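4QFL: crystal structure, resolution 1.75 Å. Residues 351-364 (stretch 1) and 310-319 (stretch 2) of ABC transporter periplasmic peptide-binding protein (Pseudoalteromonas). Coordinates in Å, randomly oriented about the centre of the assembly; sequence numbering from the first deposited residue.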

# COMPACT_ATOMS: atom_id res chain seq x y z
N MET A 351 16.62 -16.52 -11.57
CA MET A 351 15.18 -16.72 -11.55
C MET A 351 14.84 -18.12 -12.01
O MET A 351 15.42 -18.63 -12.96
CB MET A 351 14.45 -15.68 -12.41
CG MET A 351 14.39 -14.29 -11.80
SD MET A 351 13.26 -14.18 -10.40
CE MET A 351 11.69 -14.58 -11.14
N PRO A 352 13.90 -18.76 -11.33
CA PRO A 352 13.56 -20.15 -11.64
C PRO A 352 12.96 -20.21 -13.03
O PRO A 352 12.28 -19.27 -13.42
CB PRO A 352 12.49 -20.48 -10.61
CG PRO A 352 12.59 -19.39 -9.56
CD PRO A 352 13.02 -18.20 -10.30
N ILE A 353 13.20 -21.28 -13.77
CA ILE A 353 12.50 -21.45 -15.03
C ILE A 353 11.41 -22.49 -14.91
O ILE A 353 11.57 -23.49 -14.20
CB ILE A 353 13.45 -21.84 -16.16
CG1 ILE A 353 14.47 -20.74 -16.39
CG2 ILE A 353 12.67 -22.08 -17.44
CD1 ILE A 353 15.35 -20.99 -17.58
N PHE A 354 10.30 -22.26 -15.58
CA PHE A 354 9.23 -23.24 -15.63
C PHE A 354 9.76 -24.55 -16.23
O PHE A 354 10.17 -24.60 -17.39
CB PHE A 354 8.06 -22.70 -16.45
CG PHE A 354 7.03 -23.73 -16.76
CD1 PHE A 354 6.46 -24.49 -15.76
CD2 PHE A 354 6.62 -23.93 -18.07
CE1 PHE A 354 5.51 -25.44 -16.05
CE2 PHE A 354 5.66 -24.89 -18.36
CZ PHE A 354 5.11 -25.64 -17.35
N ASP A 355 9.78 -25.60 -15.41
CA ASP A 355 10.28 -26.90 -15.83
C ASP A 355 9.67 -27.96 -14.92
O ASP A 355 10.21 -28.25 -13.86
CB ASP A 355 11.80 -26.93 -15.72
CG ASP A 355 12.40 -28.12 -16.43
OD1 ASP A 355 11.69 -29.14 -16.57
OD2 ASP A 355 13.57 -28.03 -16.85
N PRO A 356 8.52 -28.53 -15.34
CA PRO A 356 7.73 -29.42 -14.49
C PRO A 356 8.47 -30.70 -14.12
O PRO A 356 8.26 -31.22 -13.02
CB PRO A 356 6.51 -29.75 -15.37
CG PRO A 356 6.46 -28.67 -16.39
CD PRO A 356 7.89 -28.32 -16.66
N GLN A 357 9.31 -31.21 -15.02
CA GLN A 357 10.08 -32.42 -14.75
C GLN A 357 11.16 -32.17 -13.69
O GLN A 357 11.47 -33.03 -12.88
CB GLN A 357 10.71 -32.95 -16.04
CG GLN A 357 11.30 -34.35 -15.92
CD GLN A 357 12.35 -34.65 -16.98
OE1 GLN A 357 12.69 -35.82 -17.23
NE2 GLN A 357 12.87 -33.60 -17.62
N LEU A 358 11.73 -30.97 -13.72
CA LEU A 358 12.72 -30.57 -12.74
C LEU A 358 12.07 -30.40 -11.37
O LEU A 358 12.66 -30.72 -10.34
CB LEU A 358 13.37 -29.26 -13.18
CG LEU A 358 14.74 -28.90 -12.60
CD1 LEU A 358 14.94 -27.40 -12.66
CD2 LEU A 358 14.89 -29.39 -11.18
N ALA A 359 10.84 -29.88 -11.36
CA ALA A 359 10.09 -29.68 -10.12
C ALA A 359 9.82 -31.02 -9.42
O ALA A 359 9.99 -31.15 -8.21
CB ALA A 359 8.79 -28.97 -10.42
N LYS A 360 9.40 -31.99 -10.22
CA LYS A 360 9.19 -33.35 -9.74
C LYS A 360 10.50 -33.92 -9.22
O LYS A 360 10.56 -34.51 -8.15
CB LYS A 360 8.65 -34.22 -10.88
CG LYS A 360 8.39 -35.65 -10.48
CD LYS A 360 7.37 -35.72 -9.35
CE LYS A 360 6.82 -37.13 -9.16
NZ LYS A 360 5.67 -37.14 -8.21
N LYS A 361 11.56 -33.72 -10.00
CA LYS A 361 12.89 -34.19 -9.64
C LYS A 361 13.37 -33.60 -8.32
O LYS A 361 14.27 -34.13 -7.69
CB LYS A 361 13.87 -33.86 -10.77
CG LYS A 361 15.01 -34.88 -10.95
CD LYS A 361 16.04 -34.78 -9.84
CE LYS A 361 16.93 -36.01 -9.76
NZ LYS A 361 17.81 -35.96 -8.55
N LEU A 362 12.77 -32.50 -7.89
CA LEU A 362 13.23 -31.81 -6.69
C LEU A 362 12.39 -32.17 -5.49
O LEU A 362 12.91 -32.28 -4.38
CB LEU A 362 13.18 -30.31 -6.91
CG LEU A 362 14.34 -29.81 -7.76
CD1 LEU A 362 14.26 -28.31 -7.92
CD2 LEU A 362 15.65 -30.23 -7.12
N LEU A 363 11.09 -32.31 -5.70
CA LEU A 363 10.21 -32.68 -4.61
C LEU A 363 10.66 -34.01 -4.05
O LEU A 363 10.86 -34.15 -2.85
CB LEU A 363 8.76 -32.75 -5.09
CG LEU A 363 8.06 -31.41 -4.97
CD1 LEU A 363 6.57 -31.58 -5.09
CD2 LEU A 363 8.40 -30.78 -3.63
N THR A 364 10.85 -34.98 -4.93
CA THR A 364 11.49 -36.23 -4.56
C THR A 364 12.98 -35.93 -4.46
O THR A 364 13.61 -35.63 -5.47
CB THR A 364 11.25 -37.30 -5.64
OG1 THR A 364 12.07 -37.02 -6.78
CG2 THR A 364 9.81 -37.29 -6.09
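Stretch 2, residues 310-319: RQALVHAIDI

The contact between residues 310-319 and 351-364 is a close, nearly antiparallel helix packing built on small residues, fastened at one end by two hydrogen bonds that both involve a single histidine. It illustrates a general principle: alanines accommodate a close approach of two helices, while directional polar contacts at the adjoining loop accompany it.

Stretch 2 enters in a helix that begins earlier in the chain. Residues 310-314 are helical, a type I beta turn runs from Val314 to Ile317, and the backbone then extends through Ile317 to Asp318, which occupies the N-cap position of the next helix. Stretch 1 runs the other way, from an extended segment into the helix 356-363. The N-to-C directions of helices 310-314 and 356-363 make an angle of 156°, and their axes come within 7.9 Å. The opposed directions appear in the register: Phe354 pairs with His315 (CA to CA 4.8 Å), whereas Ala359, further along stretch 1, pairs with the earlier Ala312 (CA to CA 4.5 Å).

The close approach is accommodated by alanine, because a side chain that ends at CB lets the partner come close to the backbone. Ala359 CB lies 3.2 Å from Ala312 O and 3.9 Å from Ala316 CB. Ala312 in turn points toward stretch 1, where its CB meets Leu362 CB at 3.5 Å and Leu363 CD2 at 3.4 Å. The two leucines thus close around the small methyl group, extending the apolar contact toward the C-terminal end of helix 356-363.

His315 has the largest area covered by the other stretch and works through both backbone and side chain. Its carbonyl accepts a hydrogen bond from the backbone of Asp355, with Asp355 N to His315 O at 2.8 Å, while its ring donates from ND1 to Ile353 O at 2.7 Å. Both bonds are nearly straight, and together they hold the segment just before helix 356-363 against His315, within the type I turn. Ile353 O approaches the imidazole at its edge, as a bond to a ring nitrogen requires, which leaves a face free for Leu358: its CD1 sits 3.8 Å from the centroid of the His315 ring, only 8° off the normal. Asp355 also serves as N-cap of its own helix, its OD1 accepting a weak bond from Leu358 N at 3.4 Å.

Beyond the hydrogen bonds, two further residues of the extended segment widen the contact. Pro352 points toward stretch 2 and presses its CG against Val314 CG1 at 3.2 Å, a tight apolar contact. Phe354, with chi1 in the t rotamer, lays its ring along the turn and what follows. Asp318 CA stands over one face, 3.8 Å from the centroid of the Phe354 ring, and Ala316 O lies at the edge, 3.5 Å from Phe354 CE1. The aromatic ring therefore packs largely against backbone, complementing the side-chain packing between the helices.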

# COMPACT_ATOMS: atom_id res chain seq x y z
N ARG A 310 10.65 -25.11 -1.56
CA ARG A 310 10.23 -23.85 -2.15
C ARG A 310 10.70 -23.79 -3.59
O ARG A 310 9.95 -23.39 -4.48
CB ARG A 310 10.73 -22.66 -1.33
CG ARG A 310 10.03 -22.54 0.02
CD ARG A 310 10.24 -21.20 0.70
NE ARG A 310 11.65 -20.87 0.91
CZ ARG A 310 12.39 -21.29 1.93
NH1 ARG A 310 11.89 -22.07 2.86
NH2 ARG A 310 13.66 -20.91 2.02
N GLN A 311 11.94 -24.21 -3.82
CA GLN A 311 12.50 -24.27 -5.17
C GLN A 311 11.72 -25.25 -6.05
O GLN A 311 11.38 -24.94 -7.19
CB GLN A 311 13.97 -24.67 -5.10
CG GLN A 311 14.80 -23.73 -4.25
CD GLN A 311 16.19 -24.25 -3.96
OE1 GLN A 311 17.02 -23.55 -3.38
NE2 GLN A 311 16.46 -25.50 -4.34
N ALA A 312 11.43 -26.43 -5.51
CA ALA A 312 10.64 -27.42 -6.25
C ALA A 312 9.28 -26.87 -6.72
O ALA A 312 8.90 -27.07 -7.87
CB ALA A 312 10.47 -28.68 -5.42
N LEU A 313 8.56 -26.17 -5.85
CA LEU A 313 7.22 -25.70 -6.18
C LEU A 313 7.21 -24.63 -7.28
O LEU A 313 6.35 -24.63 -8.17
CB LEU A 313 6.53 -25.13 -4.94
CG LEU A 313 6.09 -26.08 -3.82
CD1 LEU A 313 5.85 -25.29 -2.54
CD2 LEU A 313 4.84 -26.85 -4.21
N VAL A 314 8.16 -23.71 -7.20
CA VAL A 314 8.26 -22.62 -8.17
C VAL A 314 8.46 -23.12 -9.60
O VAL A 314 7.87 -22.57 -10.53
CB VAL A 314 9.40 -21.65 -7.80
CG1 VAL A 314 9.71 -20.73 -8.96
CG2 VAL A 314 9.05 -20.85 -6.55
N HIS A 315 9.29 -24.15 -9.77
CA HIS A 315 9.61 -24.67 -11.11
C HIS A 315 8.40 -25.31 -11.80
O HIS A 315 8.42 -25.55 -13.01
CB HIS A 315 10.77 -25.67 -11.04
CG HIS A 315 12.12 -25.04 -10.91
ND1 HIS A 315 12.59 -24.09 -11.80
CD2 HIS A 315 13.11 -25.23 -10.01
CE1 HIS A 315 13.80 -23.71 -11.44
NE2 HIS A 315 14.15 -24.39 -10.36
N ALA A 316 7.34 -25.56 -11.04
CA ALA A 316 6.16 -26.22 -11.57
C ALA A 316 5.19 -25.22 -12.21
O ALA A 316 4.18 -25.62 -12.80
CB ALA A 316 5.46 -26.98 -10.48
N ILE A 317 5.49 -23.93 -12.08
CA ILE A 317 4.52 -22.90 -12.43
C ILE A 317 4.69 -22.32 -13.82
O ILE A 317 5.73 -21.76 -14.14
CB ILE A 317 4.51 -21.76 -11.39
CG1 ILE A 317 4.38 -22.35 -9.99
CG2 ILE A 317 3.37 -20.80 -11.67
CD1 ILE A 317 3.14 -23.20 -9.82
N ASP A 318 3.66 -22.47 -14.63
CA ASP A 318 3.68 -21.96 -15.99
C ASP A 318 3.46 -20.46 -15.97
O ASP A 318 2.33 -19.99 -16.09
CB ASP A 318 2.57 -22.61 -16.83
CG ASP A 318 2.76 -22.39 -18.32
OD1 ASP A 318 3.54 -21.50 -18.72
OD2 ASP A 318 2.12 -23.13 -19.11
N ILE A 319 4.55 -19.71 -15.82
CA ILE A 319 4.45 -18.27 -15.69
C ILE A 319 3.92 -17.62 -16.96
O ILE A 319 3.22 -16.61 -16.92
CB ILE A 319 5.81 -17.63 -15.30
CG1 ILE A 319 6.18 -18.04 -13.88
CG2 ILE A 319 5.72 -16.11 -15.34
CD1 ILE A 319 5.12 -17.65 -12.87